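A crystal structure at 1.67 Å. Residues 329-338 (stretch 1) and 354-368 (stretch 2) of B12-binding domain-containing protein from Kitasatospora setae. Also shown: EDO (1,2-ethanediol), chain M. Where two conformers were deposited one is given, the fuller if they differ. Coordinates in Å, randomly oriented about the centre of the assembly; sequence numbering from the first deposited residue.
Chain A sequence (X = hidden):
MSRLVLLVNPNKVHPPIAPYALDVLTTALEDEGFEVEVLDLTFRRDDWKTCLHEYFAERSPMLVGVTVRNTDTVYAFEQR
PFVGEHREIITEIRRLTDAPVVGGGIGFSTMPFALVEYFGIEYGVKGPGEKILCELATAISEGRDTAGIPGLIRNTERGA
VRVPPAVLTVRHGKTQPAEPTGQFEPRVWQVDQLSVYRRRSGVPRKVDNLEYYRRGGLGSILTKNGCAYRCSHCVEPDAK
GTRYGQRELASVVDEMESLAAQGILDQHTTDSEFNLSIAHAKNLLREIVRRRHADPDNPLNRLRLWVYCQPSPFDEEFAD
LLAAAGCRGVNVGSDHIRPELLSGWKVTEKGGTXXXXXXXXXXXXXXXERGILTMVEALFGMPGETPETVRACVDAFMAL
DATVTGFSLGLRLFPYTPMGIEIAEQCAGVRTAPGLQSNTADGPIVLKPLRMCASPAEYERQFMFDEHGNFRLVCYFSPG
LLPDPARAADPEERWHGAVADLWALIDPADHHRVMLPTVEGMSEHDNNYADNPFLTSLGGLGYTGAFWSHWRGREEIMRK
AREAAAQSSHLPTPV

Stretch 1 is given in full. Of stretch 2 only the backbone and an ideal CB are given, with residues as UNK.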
ATOM      1  N   GLY A 329     -14.220 -11.719  -5.860  1.00 11.06           N
ATOM      2  CA  GLY A 329     -14.524 -10.327  -5.594  1.00 10.90           C
ATOM      3  C   GLY A 329     -13.645  -9.388  -6.382  1.00 14.98           C
ATOM      4  O   GLY A 329     -12.469  -9.673  -6.637  1.00 11.98           O
ATOM      5  N   VAL A 330     -14.223  -8.246  -6.756  1.00 11.17           N
ATOM      6  CA  VAL A 330     -13.513  -7.157  -7.419  1.00 13.33           C
ATOM      7  C   VAL A 330     -13.731  -5.891  -6.605  1.00 12.04           C
ATOM      8  O   VAL A 330     -14.872  -5.531  -6.292  1.00 13.82           O
ATOM      9  CB  VAL A 330     -13.993  -6.955  -8.872  1.00 10.48           C
ATOM     10  CG1 VAL A 330     -13.358  -5.699  -9.485  1.00 11.58           C
ATOM     11  CG2 VAL A 330     -13.674  -8.185  -9.713  1.00 11.03           C
ATOM     12  N   ASN A 331     -12.636  -5.230  -6.260  1.00 13.52           N
ATOM     13  CA  ASN A 331     -12.647  -3.922  -5.625  1.00 14.36           C
ATOM     14  C   ASN A 331     -12.223  -2.913  -6.683  1.00 12.97           C
ATOM     15  O   ASN A 331     -11.186  -3.096  -7.329  1.00 15.33           O
ATOM     16  CB  ASN A 331     -11.691  -3.905  -4.424  1.00 12.41           C
ATOM     17  CG  ASN A 331     -11.940  -2.738  -3.485  1.00 21.19           C
ATOM     18  OD1 ASN A 331     -12.543  -1.736  -3.858  1.00 22.44           O
ATOM     19  ND2 ASN A 331     -11.468  -2.867  -2.254  1.00 26.61           N
ATOM     20  N   VAL A 332     -13.039  -1.880  -6.903  1.00 14.47           N
ATOM     21  CA  VAL A 332     -12.790  -0.917  -7.972  1.00 13.39           C
ATOM     22  C   VAL A 332     -12.638   0.485  -7.387  1.00 15.14           C
ATOM     23  O   VAL A 332     -13.488   0.945  -6.612  1.00 12.56           O
ATOM     24  CB  VAL A 332     -13.893  -0.945  -9.048  1.00 11.52           C
ATOM     25  CG1 VAL A 332     -15.263  -0.671  -8.444  1.00 12.63           C
ATOM     26  CG2 VAL A 332     -13.560   0.082 -10.131  1.00 12.00           C
ATOM     27  N   GLY A 333     -11.552   1.161  -7.766  1.00 15.44           N
ATOM     28  CA  GLY A 333     -11.319   2.542  -7.371  1.00 13.63           C
ATOM     29  C   GLY A 333     -11.993   3.533  -8.301  1.00 15.91           C
ATOM     30  O   GLY A 333     -11.329   4.302  -9.006  1.00 13.31           O
ATOM     31  N   SER A 334     -13.325   3.510  -8.324  1.00 11.50           N
ATOM     32  CA  SER A 334     -14.068   4.446  -9.162  1.00 11.06           C
ATOM     33  C   SER A 334     -13.855   5.884  -8.698  1.00 14.05           C
ATOM     34  O   SER A 334     -13.770   6.803  -9.521  1.00 13.82           O
ATOM     35  CB  SER A 334     -15.552   4.082  -9.151  1.00 13.20           C
ATOM     36  OG  SER A 334     -15.741   2.713  -9.483  1.00 13.64           O
ATOM     37  N   ASP A 335     -13.821   6.090  -7.380  1.00 13.19           N
ATOM     38  CA  ASP A 335     -13.357   7.299  -6.700  1.00 13.97           C
ATOM     39  C   ASP A 335     -14.334   8.471  -6.772  1.00 13.65           C
ATOM     40  O   ASP A 335     -14.581   9.114  -5.746  1.00 14.03           O
ATOM     41  CB  ASP A 335     -11.969   7.694  -7.217  1.00 14.10           C
ATOM     42  CG  ASP A 335     -10.884   6.774  -6.685  1.00 17.88           C
ATOM     43  OD1 ASP A 335     -11.104   6.174  -5.607  1.00 22.90           O
ATOM     44  OD2 ASP A 335      -9.828   6.634  -7.335  1.00 17.65           O
ATOM     45  N   HIS A 336     -14.917   8.752  -7.937  1.00 12.78           N
ATOM     46  CA  HIS A 336     -15.939   9.793  -8.030  1.00 12.06           C
ATOM     47  C   HIS A 336     -16.736   9.597  -9.314  1.00 12.36           C
ATOM     48  O   HIS A 336     -16.486   8.676 -10.092  1.00 15.28           O
ATOM     49  CB  HIS A 336     -15.329  11.200  -7.987  1.00 13.45           C
ATOM     50  CG  HIS A 336     -16.181  12.197  -7.260  1.00 13.84           C
ATOM     51  ND1 HIS A 336     -17.298  12.775  -7.822  1.00 13.02           N
ATOM     52  CD2 HIS A 336     -16.094  12.693  -6.005  1.00 13.12           C
ATOM     53  CE1 HIS A 336     -17.855  13.592  -6.947  1.00 17.42           C
ATOM     54  NE2 HIS A 336     -17.144  13.561  -5.836  1.00 12.26           N
ATOM     55  N   ILE A 337     -17.690  10.500  -9.538  1.00 15.00           N
ATOM     56  CA  ILE A 337     -18.471  10.500 -10.772  1.00 17.40           C
ATOM     57  C   ILE A 337     -18.439  11.836 -11.490  1.00 20.00           C
ATOM     58  O   ILE A 337     -18.647  11.881 -12.717  1.00 20.05           O
ATOM     59  CB  ILE A 337     -19.931  10.086 -10.489  1.00 18.49           C
ATOM     60  CG1 ILE A 337     -20.689   9.871 -11.804  1.00 22.13           C
ATOM     61  CG2 ILE A 337     -20.623  11.151  -9.661  1.00 18.66           C
ATOM     62  CD1 ILE A 337     -22.087   9.320 -11.650  1.00 23.21           C
ATOM     63  N   ARG A 338     -18.154  12.935 -10.807  1.00 14.02           N
ATOM     64  CA  ARG A 338     -18.245  14.249 -11.426  0.50 17.91           C
ATOM     65  C   ARG A 338     -17.017  14.518 -12.289  1.00 17.42           C
ATOM     66  O   ARG A 338     -15.885  14.451 -11.783  1.00 15.70           O
ATOM     67  CB  ARG A 338     -18.397  15.325 -10.361  0.50 19.09           C
ATOM     68  CG  ARG A 338     -19.791  15.383  -9.743  0.50 20.22           C
ATOM     69  CD  ARG A 338     -20.835  15.761 -10.791  0.50 22.65           C
ATOM     70  NE  ARG A 338     -22.160  15.989 -10.215  0.50 24.97           N
ATOM     71  CZ  ARG A 338     -22.543  17.129  -9.643  0.50 25.88           C
ATOM     72  NH1 ARG A 338     -21.698  18.145  -9.556  0.50 23.22           N
ATOM     73  NH2 ARG A 338     -23.770  17.253  -9.154  0.50 22.55           N
ATOM     74  N   UNK A 354      -9.517   8.447 -18.160  1.00 14.44           N
ATOM     75  CA  UNK A 354      -9.485   7.171 -18.859  1.00 14.03           C
ATOM     76  C   UNK A 354     -10.697   6.303 -18.546  1.00 16.83           C
ATOM     77  O   UNK A 354     -10.697   5.118 -18.898  1.00 14.90           O
ATOM     78  CB  UNK A 354      -8.204   6.415 -18.502  1.00 14.03           C
ATOM     79  N   UNK A 355     -11.723   6.851 -17.896  1.00 12.20           N
ATOM     80  CA  UNK A 355     -12.969   6.113 -17.741  1.00 13.68           C
ATOM     81  C   UNK A 355     -14.125   7.082 -17.547  1.00 16.44           C
ATOM     82  O   UNK A 355     -13.943   8.287 -17.341  1.00 15.34           O
ATOM     83  CB  UNK A 355     -12.881   5.139 -16.564  1.00 13.68           C
ATOM     84  N   UNK A 356     -15.324   6.524 -17.657  1.00 13.24           N
ATOM     85  CA  UNK A 356     -16.568   7.206 -17.359  1.00 12.89           C
ATOM     86  C   UNK A 356     -17.330   6.375 -16.343  1.00 12.50           C
ATOM     87  O   UNK A 356     -16.942   5.252 -16.010  1.00 12.34           O
ATOM     88  CB  UNK A 356     -17.397   7.435 -18.624  1.00 12.89           C
ATOM     89  N   UNK A 357     -18.453   6.911 -15.870  1.00 14.43           N
ATOM     90  CA  UNK A 357     -19.234   6.131 -14.922  1.00 12.83           C
ATOM     91  C   UNK A 357     -19.800   4.867 -15.564  1.00 15.09           C
ATOM     92  O   UNK A 357     -20.024   3.874 -14.863  1.00 12.88           O
ATOM     93  CB  UNK A 357     -20.370   6.982 -14.350  1.00 12.83           C
ATOM     94  N   UNK A 358     -20.000   4.864 -16.886  1.00 12.52           N
ATOM     95  CA  UNK A 358     -20.493   3.655 -17.547  1.00 13.96           C
ATOM     96  C   UNK A 358     -19.558   2.481 -17.324  1.00 13.76           C
ATOM     97  O   UNK A 358     -20.009   1.333 -17.281  1.00 13.85           O
ATOM     98  CB  UNK A 358     -20.670   3.900 -19.047  1.00 13.96           C
ATOM     99  N   UNK A 359     -18.252   2.748 -17.193  1.00 11.96           N
ATOM    100  CA  UNK A 359     -17.287   1.675 -16.983  1.00 15.95           C
ATOM    101  C   UNK A 359     -17.486   1.013 -15.627  1.00 14.30           C
ATOM    102  O   UNK A 359     -17.361  -0.210 -15.510  1.00 12.42           O
ATOM    103  CB  UNK A 359     -15.859   2.212 -17.101  1.00 15.95           C
ATOM    104  N   UNK A 360     -17.788   1.802 -14.590  1.00 11.24           N
ATOM    105  CA  UNK A 360     -18.095   1.213 -13.291  1.00 11.26           C
ATOM    106  C   UNK A 360     -19.429   0.472 -13.331  1.00 11.40           C
ATOM    107  O   UNK A 360     -19.565  -0.610 -12.747  1.00 12.61           O
ATOM    108  CB  UNK A 360     -18.123   2.294 -12.208  1.00 11.26           C
ATOM    109  N   UNK A 361     -20.426   1.042 -14.015  1.00 11.67           N
ATOM    110  CA  UNK A 361     -21.705   0.356 -14.162  0.50 12.26           C
ATOM    111  C   UNK A 361     -21.533  -0.988 -14.860  1.00 12.22           C
ATOM    112  O   UNK A 361     -22.127  -1.990 -14.446  1.00 12.14           O
ATOM    113  CB  UNK A 361     -22.691   1.230 -14.940  0.50 12.26           C
ATOM    114  N   UNK A 362     -20.735  -1.026 -15.930  1.00 11.93           N
ATOM    115  CA  UNK A 362     -20.534  -2.289 -16.632  0.50 12.73           C
ATOM    116  C   UNK A 362     -19.763  -3.276 -15.772  1.00 12.86           C
ATOM    117  O   UNK A 362     -20.097  -4.463 -15.743  1.00 13.20           O
ATOM    118  CB  UNK A 362     -19.797  -2.056 -17.952  0.50 12.73           C
ATOM    119  N   UNK A 363     -18.735  -2.809 -15.067  1.00 11.48           N
ATOM    120  CA  UNK A 363     -17.996  -3.698 -14.178  1.00 11.28           C
ATOM    121  C   UNK A 363     -18.930  -4.358 -13.178  1.00 11.38           C
ATOM    122  O   UNK A 363     -18.894  -5.579 -12.983  1.00 11.47           O
ATOM    123  CB  UNK A 363     -16.894  -2.931 -13.445  1.00 11.28           C
ATOM    124  N   UNK A 364     -19.762  -3.555 -12.514  1.00 12.05           N
ATOM    125  CA  UNK A 364     -20.630  -4.097 -11.477  1.00 11.89           C
ATOM    126  C   UNK A 364     -21.638  -5.068 -12.080  1.00 13.18           C
ATOM    127  O   UNK A 364     -21.868  -6.157 -11.538  1.00 14.55           O
ATOM    128  CB  UNK A 364     -21.353  -2.970 -10.737  1.00 11.89           C
ATOM    129  N   UNK A 365     -22.212  -4.718 -13.236  1.00 12.07           N
ATOM    130  CA  UNK A 365     -23.167  -5.621 -13.890  1.00 12.40           C
ATOM    131  C   UNK A 365     -22.520  -6.952 -14.256  1.00 14.07           C
ATOM    132  O   UNK A 365     -23.067  -8.024 -13.965  1.00 15.92           O
ATOM    133  CB  UNK A 365     -23.745  -4.964 -15.145  1.00 12.40           C
ATOM    134  N   UNK A 366     -21.379  -6.900 -14.945  1.00 13.53           N
ATOM    135  CA  UNK A 366     -20.707  -8.123 -15.367  1.00 15.26           C
ATOM    136  C   UNK A 366     -20.353  -8.998 -14.172  1.00 15.92           C
ATOM    137  O   UNK A 366     -20.486 -10.227 -14.229  1.00 14.54           O
ATOM    138  CB  UNK A 366     -19.445  -7.788 -16.165  1.00 15.26           C
ATOM    139  N   UNK A 367     -19.902  -8.384 -13.075  1.00 15.57           N
ATOM    140  CA  UNK A 367     -19.628  -9.166 -11.876  1.00 15.28           C
ATOM    141  C   UNK A 367     -20.911  -9.749 -11.295  1.00 16.55           C
ATOM    142  O   UNK A 367     -20.942 -10.923 -10.906  1.00 17.31           O
ATOM    143  CB  UNK A 367     -18.920  -8.304 -10.829  1.00 15.28           C
ATOM    144  N   UNK A 368     -21.975  -8.943 -11.230  1.00 16.38           N
ATOM    145  CA  UNK A 368     -23.255  -9.443 -10.734  0.50 18.02           C
ATOM    146  C   UNK A 368     -23.737 -10.630 -11.556  1.00 22.40           C
ATOM    147  O   UNK A 368     -24.171 -11.648 -11.005  1.00 17.41           O
ATOM    148  CB  UNK A 368     -24.306  -8.331 -10.753  0.50 18.02           C
TER
HETATM  149  C1  EDO M 811     -13.348   9.394 -20.842  1.00 28.15           C
HETATM  150  O1  EDO M 811     -12.761   9.861 -19.621  1.00 23.80           O
HETATM  151  C2  EDO M 811     -13.074   7.905 -21.016  1.00 28.17           C
HETATM  152  O2  EDO M 811     -11.767   7.720 -21.570  1.00 35.91           O

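Strand 329-335 and helix 357-368 run roughly antiparallel, at 154° with axes 9.7 Å apart, so later helix positions meet earlier strand residues.

Position 354 lies before the helix. Its CB points sideways and has nothing of stretch 1 within 5.5 Å, so many residues would suit. It is Y354, whose hydroxyl is hydrogen-bonded elsewhere in the structure.

Position 355 has an extended backbone and a CB pointing toward stretch 1, but nothing lies close. Only a long side chain could span the gap, and the carbonyl of S334 would favour a donor at its tip. The residue is Y355. Its OH donates to S334 O at 2.7 Å.

Position 356 points away, just before the helix. Ser, Thr, Asp or Asn would suit as a cap. T356 takes the role: its OG1 accepts a weak bond from the backbone N of 358.

Position 357 points toward stretch 1, and its ideal CB is 3.9 Å from I337 CG1. An apolar side chain, aliphatic or aromatic, would suit. It is F357. I337 CD1 sits over one ring face, 3.7 Å from the centroid and 3.5 Å from F357 CG, a CH-pi contact.

Positions 358 and 359 are out of reach of stretch 1, which sets no preference. E358 accepts a weak bond through OE2 from T356 OG1, at 3.2 Å. D359 OD2 accepts from T356 N at 2.9 Å.

Position 360 points toward stretch 1, with its ideal CB 3.6 Å from S334 OG. Little room remains, so Ala, Ser, Thr or Cys would fit, and a hydroxyl could pair with the serine. T360 does so: its OG1 and S334 OG are hydrogen-bonded at 2.7 Å, and either could donate.

Positions 361 and 362 are out of reach and little constrained. They are E361 and R362.

Position 363 points toward two valines but starts well short of them. Leu, Ile or Met could fill the space. L363 reaches both: CD1 lies 3.8 Å from V332 CG2, and CD2 lies 4.1 Å from V330 CG1.

Position 364 points sideways, where several residues would do. V364 makes no contact. Positions 365 and 366 are out of reach, so stretch 1 sets no preference; they are R365 and L366.

Position 367 points toward stretch 1, its ideal CB 5.4 Å from V330 CG2. A small or medium apolar side chain would suit. C367 places SG 3.9 Å from V330 CG2.

Position 368 is out of reach and equally free. It is R368.

Stretch 2 (354-368) YYTFEDTERLVRLCR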
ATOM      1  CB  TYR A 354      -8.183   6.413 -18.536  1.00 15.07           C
ATOM      2  CG  TYR A 354      -7.930   6.208 -17.058  1.00 14.47           C
ATOM      3  CD1 TYR A 354      -7.269   7.172 -16.301  1.00 14.46           C
ATOM      4  CD2 TYR A 354      -8.342   5.047 -16.417  1.00 13.71           C
ATOM      5  CE1 TYR A 354      -7.042   6.993 -14.949  1.00 13.08           C
ATOM      6  CE2 TYR A 354      -8.109   4.851 -15.059  1.00 13.37           C
ATOM      7  CZ  TYR A 354      -7.465   5.829 -14.333  1.00 14.28           C
ATOM      8  OH  TYR A 354      -7.245   5.649 -12.991  1.00 13.92           O
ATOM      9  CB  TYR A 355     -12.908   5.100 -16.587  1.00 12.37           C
ATOM     10  CG  TYR A 355     -12.639   5.670 -15.208  1.00 12.90           C
ATOM     11  CD1 TYR A 355     -13.661   6.208 -14.437  1.00 10.82           C
ATOM     12  CD2 TYR A 355     -11.364   5.629 -14.661  1.00 11.74           C
ATOM     13  CE1 TYR A 355     -13.414   6.710 -13.168  1.00 11.38           C
ATOM     14  CE2 TYR A 355     -11.107   6.126 -13.397  1.00 14.81           C
ATOM     15  CZ  TYR A 355     -12.133   6.668 -12.656  1.00 11.68           C
ATOM     16  OH  TYR A 355     -11.870   7.154 -11.394  1.00 12.87           O
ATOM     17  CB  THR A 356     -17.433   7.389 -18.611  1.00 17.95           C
ATOM     18  OG1 THR A 356     -17.894   6.102 -19.038  1.00 16.71           O
ATOM     19  CG2 THR A 356     -16.623   8.025 -19.722  1.00 19.59           C
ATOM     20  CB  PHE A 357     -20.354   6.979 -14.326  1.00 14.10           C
ATOM     21  CG  PHE A 357     -21.079   6.301 -13.202  1.00 13.76           C
ATOM     22  CD1 PHE A 357     -20.404   5.952 -12.043  1.00 16.98           C
ATOM     23  CD2 PHE A 357     -22.426   6.005 -13.304  1.00 16.06           C
ATOM     24  CE1 PHE A 357     -21.063   5.324 -11.000  1.00 17.37           C
ATOM     25  CE2 PHE A 357     -23.093   5.372 -12.266  1.00 19.36           C
ATOM     26  CZ  PHE A 357     -22.408   5.034 -11.114  1.00 15.96           C
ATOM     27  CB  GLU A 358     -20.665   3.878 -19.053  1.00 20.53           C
ATOM     28  CG  GLU A 358     -21.677   4.922 -19.456  1.00 15.28           C
ATOM     29  CD  GLU A 358     -21.028   6.135 -20.117  1.00 23.22           C
ATOM     30  OE1 GLU A 358     -21.249   7.265 -19.632  1.00 22.58           O
ATOM     31  OE2 GLU A 358     -20.292   5.961 -21.114  1.00 21.24           O
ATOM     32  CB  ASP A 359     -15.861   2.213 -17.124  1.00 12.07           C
ATOM     33  CG  ASP A 359     -15.558   2.687 -18.531  1.00 15.63           C
ATOM     34  OD1 ASP A 359     -15.811   1.932 -19.490  1.00 19.21           O
ATOM     35  OD2 ASP A 359     -15.087   3.827 -18.690  1.00 16.38           O
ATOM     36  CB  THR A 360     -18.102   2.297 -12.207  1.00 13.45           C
ATOM     37  OG1 THR A 360     -16.763   2.778 -11.992  1.00 11.94           O
ATOM     38  CG2 THR A 360     -18.638   1.747 -10.890  1.00 13.93           C
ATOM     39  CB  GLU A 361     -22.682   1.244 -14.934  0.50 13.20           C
ATOM     40  CG  GLU A 361     -24.072   0.660 -15.104  0.50 14.16           C
ATOM     41  CD  GLU A 361     -24.946   0.814 -13.874  0.50 16.69           C
ATOM     42  OE1 GLU A 361     -25.537  -0.196 -13.432  0.50 20.27           O
ATOM     43  OE2 GLU A 361     -25.050   1.945 -13.353  0.50 15.85           O
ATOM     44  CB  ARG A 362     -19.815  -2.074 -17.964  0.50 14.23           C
ATOM     45  CG  ARG A 362     -19.668  -3.378 -18.754  0.50 15.28           C
ATOM     46  CD  ARG A 362     -19.076  -3.183 -20.141  0.50 16.79           C
ATOM     47  NE  ARG A 362     -17.683  -2.751 -20.105  0.50 15.20           N
ATOM     48  CZ  ARG A 362     -16.883  -2.740 -21.169  0.50 17.02           C
ATOM     49  NH1 ARG A 362     -17.341  -3.141 -22.349  0.50 17.39           N
ATOM     50  NH2 ARG A 362     -15.627  -2.332 -21.057  0.50 19.77           N
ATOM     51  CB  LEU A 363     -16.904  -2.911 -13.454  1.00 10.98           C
ATOM     52  CG  LEU A 363     -15.969  -3.635 -12.481  1.00 10.90           C
ATOM     53  CD1 LEU A 363     -14.702  -2.810 -12.369  1.00 11.54           C
ATOM     54  CD2 LEU A 363     -16.590  -3.776 -11.104  1.00 12.16           C
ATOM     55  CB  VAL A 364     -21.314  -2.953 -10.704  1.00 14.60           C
ATOM     56  CG1 VAL A 364     -22.393  -3.503  -9.777  1.00 19.48           C
ATOM     57  CG2 VAL A 364     -20.281  -2.162  -9.910  1.00 12.66           C
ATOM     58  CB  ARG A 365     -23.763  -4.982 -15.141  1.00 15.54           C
ATOM     59  CG  ARG A 365     -24.546  -6.000 -15.969  1.00 15.58           C
ATOM     60  CD  ARG A 365     -25.202  -5.382 -17.201  1.00 15.31           C
ATOM     61  NE  ARG A 365     -24.239  -4.782 -18.119  1.00 15.56           N
ATOM     62  CZ  ARG A 365     -23.600  -5.437 -19.085  1.00 17.19           C
ATOM     63  NH1 ARG A 365     -23.801  -6.740 -19.267  1.00 19.60           N
ATOM     64  NH2 ARG A 365     -22.747  -4.787 -19.869  1.00 17.38           N
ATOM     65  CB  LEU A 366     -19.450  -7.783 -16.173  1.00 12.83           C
ATOM     66  CG  LEU A 366     -19.645  -7.136 -17.551  1.00 15.69           C
ATOM     67  CD1 LEU A 366     -18.296  -6.774 -18.160  1.00 17.21           C
ATOM     68  CD2 LEU A 366     -20.442  -8.044 -18.495  1.00 16.87           C
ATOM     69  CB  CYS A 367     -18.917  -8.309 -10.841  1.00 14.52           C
ATOM     70  SG  CYS A 367     -17.205  -7.903 -11.262  1.00 13.14           S
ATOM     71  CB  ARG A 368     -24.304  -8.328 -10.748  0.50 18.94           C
ATOM     72  CG  ARG A 368     -25.674  -8.791 -10.263  0.50 20.72           C
ATOM     73  CD  ARG A 368     -26.746  -7.726 -10.433  0.50 22.05           C
ATOM     74  NE  ARG A 368     -27.125  -7.525 -11.830  0.50 20.82           N
ATOM     75  CZ  ARG A 368     -27.030  -6.366 -12.472  0.50 20.34           C
ATOM     76  NH1 ARG A 368     -27.399  -6.281 -13.743  0.50 22.88           N
ATOM     77  NH2 ARG A 368     -26.574  -5.291 -11.845  0.50 22.89           N
TER
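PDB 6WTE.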